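Local coordinates for protein 3-guanidinopropionase (Pseudomonas aeruginosa, PDB 3NIQ) that catalyses the manganese-dependent hydrolysis of 3-guanidinopropanoate to beta-alanine and urea, at residues 110-114 with 115-119; 211-214 with 215-219. All coordinates share one frame; numbering follows the deposited sequence.

Contacts 1 and 2 are two local turns of the arginase-family alpha/beta fold, built round a parallel beta sheet. Contact 1 closes helix 98-114 and leads into strand 118-123, which lies inside the sheet. Contact 2 is the start of helix 211-230, which follows strand 207-210, an edge strand of the sheet within this chain. The two lie on opposite sides of the centre of the chain. Their centres are 36 Å apart and their nearest atoms about 23 Å, so they do not touch. Contact 1 is remote from the metal site. Contact 2 is closer: the side chain of Met-211 is about 12 Å from a manganese ion and about 10 Å from the side chains of the manganese ligands Asp-148 and Asp-242.

Contact 1 (110-114 with 115-119); sequences RQVHA and AGTLP
Val-112 and Thr-117 meet where helix 98-114 ends in a Schellman motif. Two backbone bonds define it. Thr-117 N donates to Val-112 O over 3.3 Å, and inside that wider turn Gly-116 N donates to His-113 O over 2.8 Å. Gly-116 is the first residue to leave the helix. Its phi is positive, 75°, a value that favours glycine. One step earlier, Ala-115 N still makes the ordinary helical bond to Gln-111 O at 3.2 Å. The same N-H also makes a weak bond to Val-112 O. That oxygen is therefore shared between Ala-115 and Thr-117.

The apolar contact is made by one branch of Val-112. CG1 is anti to the backbone N (chi1 170°), which turns it to the departing chain. Val-112 CG1 lies 4.0 Å from Thr-117 CB, and the two side chains cross at about a right angle. Val-112 CG1 is also 4.4 Å from Pro-119 CB.

A water adds a polar bridge. It sits in the plane of the His-113 ring, at its edge, and is hydrogen-bonded to ND1 at 2.9 Å. It donates to Thr-117 O at 2.7 Å. The imidazole is thus tied to the chain just beyond the turn.

Thr-117 OG1 has two hydrogen-bond acceptors for its one proton, Pro-32 O and Leu-35 O, in the loop before strand 37-42. His-113 and Pro-119 both touch Leu-136 of helix 129-136. Beyond the turn, strand 118-123 runs between strands 37-42 and 277-283, through backbone hydrogen bonds of Leu-118 with Gly-38, and with Gln-36 just before that strand, and of Pro-119 with Ala-280.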
ATOM      1  N   ARG A 110      -7.271  -0.692 -38.628  1.00 20.54           N
ATOM      2  CA  ARG A 110      -7.349  -0.821 -40.108  1.00 21.07           C
ATOM      3  C   ARG A 110      -6.177  -0.103 -40.792  1.00 21.32           C
ATOM      4  O   ARG A 110      -5.642  -0.581 -41.789  1.00 21.71           O
ATOM      5  CB  ARG A 110      -8.663  -0.256 -40.642  1.00 20.27           C
ATOM      6  CG  ARG A 110      -9.889  -1.124 -40.330  1.00 21.98           C
ATOM      7  CD  ARG A 110     -10.997  -0.889 -41.329  1.00 22.54           C
ATOM      8  NE  ARG A 110     -12.224  -1.639 -41.022  1.00 23.34           N
ATOM      9  CZ  ARG A 110     -13.269  -1.693 -41.847  1.00 24.77           C
ATOM     10  NH1 ARG A 110     -13.218  -1.063 -43.025  1.00 21.15           N
ATOM     11  NH2 ARG A 110     -14.363  -2.375 -41.507  1.00 20.56           N
ATOM     12  N   GLN A 111      -5.790   1.048 -40.244  1.00 21.91           N
ATOM     13  CA  GLN A 111      -4.667   1.823 -40.780  1.00 23.34           C
ATOM     14  C   GLN A 111      -3.360   1.105 -40.524  1.00 22.89           C
ATOM     15  O   GLN A 111      -2.493   1.029 -41.400  1.00 22.87           O
ATOM     16  CB  GLN A 111      -4.589   3.186 -40.089  1.00 24.74           C
ATOM     17  CG  GLN A 111      -5.578   4.222 -40.604  1.00 29.77           C
ATOM     18  CD  GLN A 111      -5.657   5.435 -39.684  1.00 36.23           C
ATOM     19  OE1 GLN A 111      -5.381   5.343 -38.484  1.00 40.20           O
ATOM     20  NE2 GLN A 111      -6.045   6.575 -40.241  1.00 38.70           N
ATOM     21  N   VAL A 112      -3.196   0.616 -39.296  1.00 21.03           N
ATOM     22  CA  VAL A 112      -2.010  -0.138 -38.936  1.00 20.88           C
ATOM     23  C   VAL A 112      -1.904  -1.339 -39.902  1.00 20.72           C
ATOM     24  O   VAL A 112      -0.864  -1.564 -40.503  1.00 20.11           O
ATOM     25  CB  VAL A 112      -2.073  -0.610 -37.450  1.00 21.66           C
ATOM     26  CG1 VAL A 112      -0.949  -1.596 -37.137  1.00 18.75           C
ATOM     27  CG2 VAL A 112      -2.041   0.583 -36.511  1.00 20.87           C
ATOM     28  N   HIS A 113      -3.003  -2.080 -40.058  1.00 20.73           N
ATOM     29  CA  HIS A 113      -3.019  -3.271 -40.894  1.00 20.80           C
ATOM     30  C   HIS A 113      -2.734  -2.911 -42.380  1.00 21.44           C
ATOM     31  O   HIS A 113      -1.956  -3.579 -43.061  1.00 20.62           O
ATOM     32  CB  HIS A 113      -4.367  -3.974 -40.777  1.00 21.26           C
ATOM     33  CG  HIS A 113      -4.437  -5.268 -41.521  1.00 22.16           C
ATOM     34  ND1 HIS A 113      -3.598  -6.326 -41.242  1.00 24.42           N
ATOM     35  CD2 HIS A 113      -5.245  -5.685 -42.527  1.00 23.76           C
ATOM     36  CE1 HIS A 113      -3.884  -7.338 -42.048  1.00 24.31           C
ATOM     37  NE2 HIS A 113      -4.873  -6.974 -42.839  1.00 22.45           N
ATOM     38  N   ALA A 114      -3.355  -1.847 -42.859  1.00 22.13           N
ATOM     39  CA  ALA A 114      -3.156  -1.429 -44.253  1.00 23.65           C
ATOM     40  C   ALA A 114      -1.684  -1.108 -44.544  1.00 24.20           C
ATOM     41  O   ALA A 114      -1.230  -1.283 -45.656  1.00 23.75           O
ATOM     42  CB  ALA A 114      -4.053  -0.258 -44.612  1.00 23.83           C
ATOM     43  N   ALA A 115      -0.923  -0.699 -43.531  1.00 24.61           N
ATOM     44  CA  ALA A 115       0.485  -0.412 -43.747  1.00 25.12           C
ATOM     45  C   ALA A 115       1.341  -1.672 -43.650  1.00 25.20           C
ATOM     46  O   ALA A 115       2.548  -1.618 -43.824  1.00 25.49           O
ATOM     47  CB  ALA A 115       0.970   0.666 -42.773  1.00 24.87           C
ATOM     48  N   GLY A 116       0.710  -2.815 -43.405  1.00 24.96           N
ATOM     49  CA  GLY A 116       1.439  -4.073 -43.311  1.00 25.46           C
ATOM     50  C   GLY A 116       2.210  -4.180 -41.992  1.00 25.53           C
ATOM     51  O   GLY A 116       3.120  -4.979 -41.866  1.00 26.35           O
ATOM     52  N   THR A 117       1.839  -3.369 -41.002  1.00 23.95           N
ATOM     53  CA  THR A 117       2.517  -3.393 -39.696  1.00 22.70           C
ATOM     54  C   THR A 117       1.858  -4.426 -38.761  1.00 22.02           C
ATOM     55  O   THR A 117       0.630  -4.500 -38.687  1.00 21.42           O
ATOM     56  CB  THR A 117       2.502  -1.967 -39.083  1.00 22.82           C
ATOM     57  OG1 THR A 117       3.058  -1.046 -40.030  1.00 22.51           O
ATOM     58  CG2 THR A 117       3.304  -1.879 -37.785  1.00 21.43           C
ATOM     59  N   LEU A 118       2.661  -5.237 -38.076  1.00 21.20           N
ATOM     60  CA  LEU A 118       2.131  -6.178 -37.094  1.00 20.87           C
ATOM     61  C   LEU A 118       1.948  -5.475 -35.750  1.00 20.02           C
ATOM     62  O   LEU A 118       2.882  -4.870 -35.258  1.00 19.80           O
ATOM     63  CB  LEU A 118       3.055  -7.384 -36.909  1.00 21.52           C
ATOM     64  CG  LEU A 118       3.464  -8.189 -38.149  1.00 22.59           C
ATOM     65  CD1 LEU A 118       4.205  -9.442 -37.729  1.00 24.11           C
ATOM     66  CD2 LEU A 118       2.248  -8.543 -38.996  1.00 24.71           C
ATOM     67  N   PRO A 119       0.735  -5.550 -35.172  1.00 18.98           N
ATOM     68  CA  PRO A 119       0.466  -4.873 -33.912  1.00 17.67           C
ATOM     69  C   PRO A 119       0.797  -5.711 -32.674  1.00 18.01           C
ATOM     70  O   PRO A 119       0.425  -6.876 -32.568  1.00 18.41           O
ATOM     71  CB  PRO A 119      -1.041  -4.592 -33.979  1.00 17.33           C
ATOM     72  CG  PRO A 119      -1.572  -5.820 -34.742  1.00 17.93           C
ATOM     73  CD  PRO A 119      -0.483  -6.159 -35.751  1.00 19.12           C
TER
HETATM   74  O   HOH W   1      -1.096  -6.299 -39.694  1.00 25.32           O

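Contact 2 (211-214 with 215-219); sequences MEEF and VELGV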
ATOM      1  N   MET A 211      -7.247 -25.072 -16.583  1.00 22.39           N
ATOM      2  CA  MET A 211      -6.108 -25.118 -15.659  1.00 22.17           C
ATOM      3  C   MET A 211      -5.780 -26.545 -15.223  1.00 21.66           C
ATOM      4  O   MET A 211      -4.611 -26.934 -15.173  1.00 21.32           O
ATOM      5  CB  MET A 211      -6.394 -24.260 -14.420  1.00 20.69           C
ATOM      6  CG  MET A 211      -5.183 -24.033 -13.592  1.00 20.91           C
ATOM      7  SD  MET A 211      -3.994 -22.947 -14.403  1.00 22.72           S
ATOM      8  CE  MET A 211      -2.577 -23.324 -13.390  1.00 20.19           C
ATOM      9  N   GLU A 212      -6.816 -27.318 -14.914  1.00 22.59           N
ATOM     10  CA  GLU A 212      -6.632 -28.697 -14.439  1.00 23.47           C
ATOM     11  C   GLU A 212      -5.909 -29.531 -15.480  1.00 23.59           C
ATOM     12  O   GLU A 212      -4.978 -30.265 -15.152  1.00 23.82           O
ATOM     13  CB  GLU A 212      -7.977 -29.347 -14.083  1.00 23.75           C
ATOM     14  CG  GLU A 212      -8.678 -28.759 -12.853  1.00 25.72           C
ATOM     15  CD  GLU A 212      -9.227 -27.332 -13.060  1.00 28.53           C
ATOM     16  OE1 GLU A 212      -9.639 -26.974 -14.193  1.00 28.70           O
ATOM     17  OE2 GLU A 212      -9.247 -26.567 -12.072  1.00 30.15           O
ATOM     18  N   GLU A 213      -6.308 -29.383 -16.740  1.00 23.60           N
ATOM     19  CA  GLU A 213      -5.699 -30.173 -17.831  1.00 24.83           C
ATOM     20  C   GLU A 213      -4.284 -29.686 -18.160  1.00 24.86           C
ATOM     21  O   GLU A 213      -3.395 -30.487 -18.482  1.00 26.06           O
ATOM     22  CB  GLU A 213      -6.585 -30.173 -19.091  1.00 24.66           C
ATOM     23  CG  GLU A 213      -6.011 -31.065 -20.218  1.00 25.26           C
ATOM     24  CD  GLU A 213      -6.847 -31.077 -21.489  1.00 26.22           C
ATOM     25  OE1 GLU A 213      -7.729 -30.195 -21.678  1.00 24.92           O
ATOM     26  OE2 GLU A 213      -6.619 -31.985 -22.306  1.00 26.31           O
ATOM     27  N   PHE A 214      -4.064 -28.378 -18.031  1.00 23.67           N
ATOM     28  CA  PHE A 214      -2.729 -27.823 -18.145  1.00 22.77           C
ATOM     29  C   PHE A 214      -1.786 -28.430 -17.118  1.00 23.49           C
ATOM     30  O   PHE A 214      -0.637 -28.757 -17.430  1.00 22.78           O
ATOM     31  CB  PHE A 214      -2.741 -26.302 -17.972  1.00 23.02           C
ATOM     32  CG  PHE A 214      -1.368 -25.710 -17.760  1.00 23.84           C
ATOM     33  CD1 PHE A 214      -0.363 -25.914 -18.698  1.00 23.50           C
ATOM     34  CD2 PHE A 214      -1.072 -24.969 -16.607  1.00 24.85           C
ATOM     35  CE1 PHE A 214       0.910 -25.381 -18.524  1.00 22.69           C
ATOM     36  CE2 PHE A 214       0.211 -24.417 -16.425  1.00 24.40           C
ATOM     37  CZ  PHE A 214       1.202 -24.625 -17.383  1.00 22.19           C
ATOM     38  N   VAL A 215      -2.274 -28.582 -15.896  1.00 24.15           N
ATOM     39  CA  VAL A 215      -1.497 -29.237 -14.835  1.00 26.70           C
ATOM     40  C   VAL A 215      -1.235 -30.734 -15.136  1.00 26.60           C
ATOM     41  O   VAL A 215      -0.109 -31.215 -15.003  1.00 28.40           O
ATOM     42  CB  VAL A 215      -2.164 -29.030 -13.441  1.00 26.72           C
ATOM     43  CG1 VAL A 215      -1.582 -29.994 -12.387  1.00 28.55           C
ATOM     44  CG2 VAL A 215      -1.995 -27.562 -12.989  1.00 28.21           C
ATOM     45  N   GLU A 216      -2.262 -31.452 -15.562  1.00 27.38           N
ATOM     46  CA  GLU A 216      -2.107 -32.880 -15.943  1.00 29.17           C
ATOM     47  C   GLU A 216      -1.124 -33.099 -17.101  1.00 28.80           C
ATOM     48  O   GLU A 216      -0.332 -34.043 -17.071  1.00 29.75           O
ATOM     49  CB  GLU A 216      -3.457 -33.501 -16.304  1.00 29.75           C
ATOM     50  CG  GLU A 216      -4.387 -33.732 -15.118  1.00 34.56           C
ATOM     51  CD  GLU A 216      -5.847 -33.894 -15.528  1.00 40.02           C
ATOM     52  OE1 GLU A 216      -6.206 -33.552 -16.680  1.00 44.48           O
ATOM     53  OE2 GLU A 216      -6.646 -34.365 -14.697  1.00 43.34           O
ATOM     54  N   LEU A 217      -1.171 -32.225 -18.107  1.00 27.77           N
ATOM     55  CA  LEU A 217      -0.272 -32.317 -19.279  1.00 27.02           C
ATOM     56  C   LEU A 217       1.156 -31.832 -19.049  1.00 27.46           C
ATOM     57  O   LEU A 217       2.114 -32.374 -19.630  1.00 27.35           O
ATOM     58  CB  LEU A 217      -0.867 -31.556 -20.478  1.00 25.86           C
ATOM     59  CG  LEU A 217      -2.135 -32.124 -21.103  1.00 25.27           C
ATOM     60  CD1 LEU A 217      -2.738 -31.130 -22.095  1.00 24.79           C
ATOM     61  CD2 LEU A 217      -1.874 -33.490 -21.808  1.00 28.66           C
ATOM     62  N   GLY A 218       1.309 -30.799 -18.223  1.00 27.06           N
ATOM     63  CA  GLY A 218       2.591 -30.119 -18.121  1.00 25.86           C
ATOM     64  C   GLY A 218       2.804 -29.219 -19.338  1.00 26.15           C
ATOM     65  O   GLY A 218       2.067 -29.295 -20.336  1.00 25.07           O
ATOM     66  N   VAL A 219       3.831 -28.383 -19.251  1.00 26.30           N
ATOM     67  CA  VAL A 219       4.116 -27.338 -20.242  1.00 26.48           C
ATOM     68  C   VAL A 219       4.387 -27.887 -21.643  1.00 26.85           C
ATOM     69  O   VAL A 219       3.774 -27.450 -22.616  1.00 25.54           O
ATOM     70  CB  VAL A 219       5.319 -26.461 -19.772  1.00 26.26           C
ATOM     71  CG1 VAL A 219       5.838 -25.554 -20.902  1.00 26.94           C
ATOM     72  CG2 VAL A 219       4.909 -25.616 -18.558  1.00 26.60           C
TER
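Val-215 packs back on Met-211 in the first turns of helix 211-230. This helix follows strand 207-210, which within this chain is an edge strand of the parallel sheet of the arginase-family alpha/beta fold. Regular i to i+4 backbone bonds join the two segments. Val-215 N donates to Met-211 O over 2.9 Å. Val-215 CG2 also lies 4.3 Å from Met-211 CE. Val-215 packs on Gln-267 of the second subunit, and Glu-212 forms a salt bridge with Arg-270 and a hydrogen bond with His-73, both of the second subunit.

Glu-216 N donates to Glu-212 O. The Glu-216 side chain is extended beyond CG and runs back along the helix. Its CG is close to Glu-212 O, and Glu-216 OE1 comes within 3.6 Å of Glu-213 CA.

Leu-217 N bonds to Glu-213 O at 2.8 Å. The two side chains lie side by side and point the same way. Leu-217 CD1 touches the aliphatic part of the glutamate, 3.8 Å from Glu-213 CG. The carboxylate beyond it forms a salt bridge with Arg-207.

Gly-218 N donates to Phe-214 O at 2.9 Å, a more bent bond with an N-H...O angle of 138°. The phi of Gly-218 is positive, 76°, which suits glycine.

Val-219 lies alongside Phe-214. Both side chains reach Leu-268 of helix 262-270. With CG anti to the backbone N (chi1 167°), the phenyl ring runs beside Val-219 and lies between two methyls near its plane. Met-211 CE is at one part of its edge, and Val-219 CG2 meets another, 4.0 Å from Phe-214 CE1.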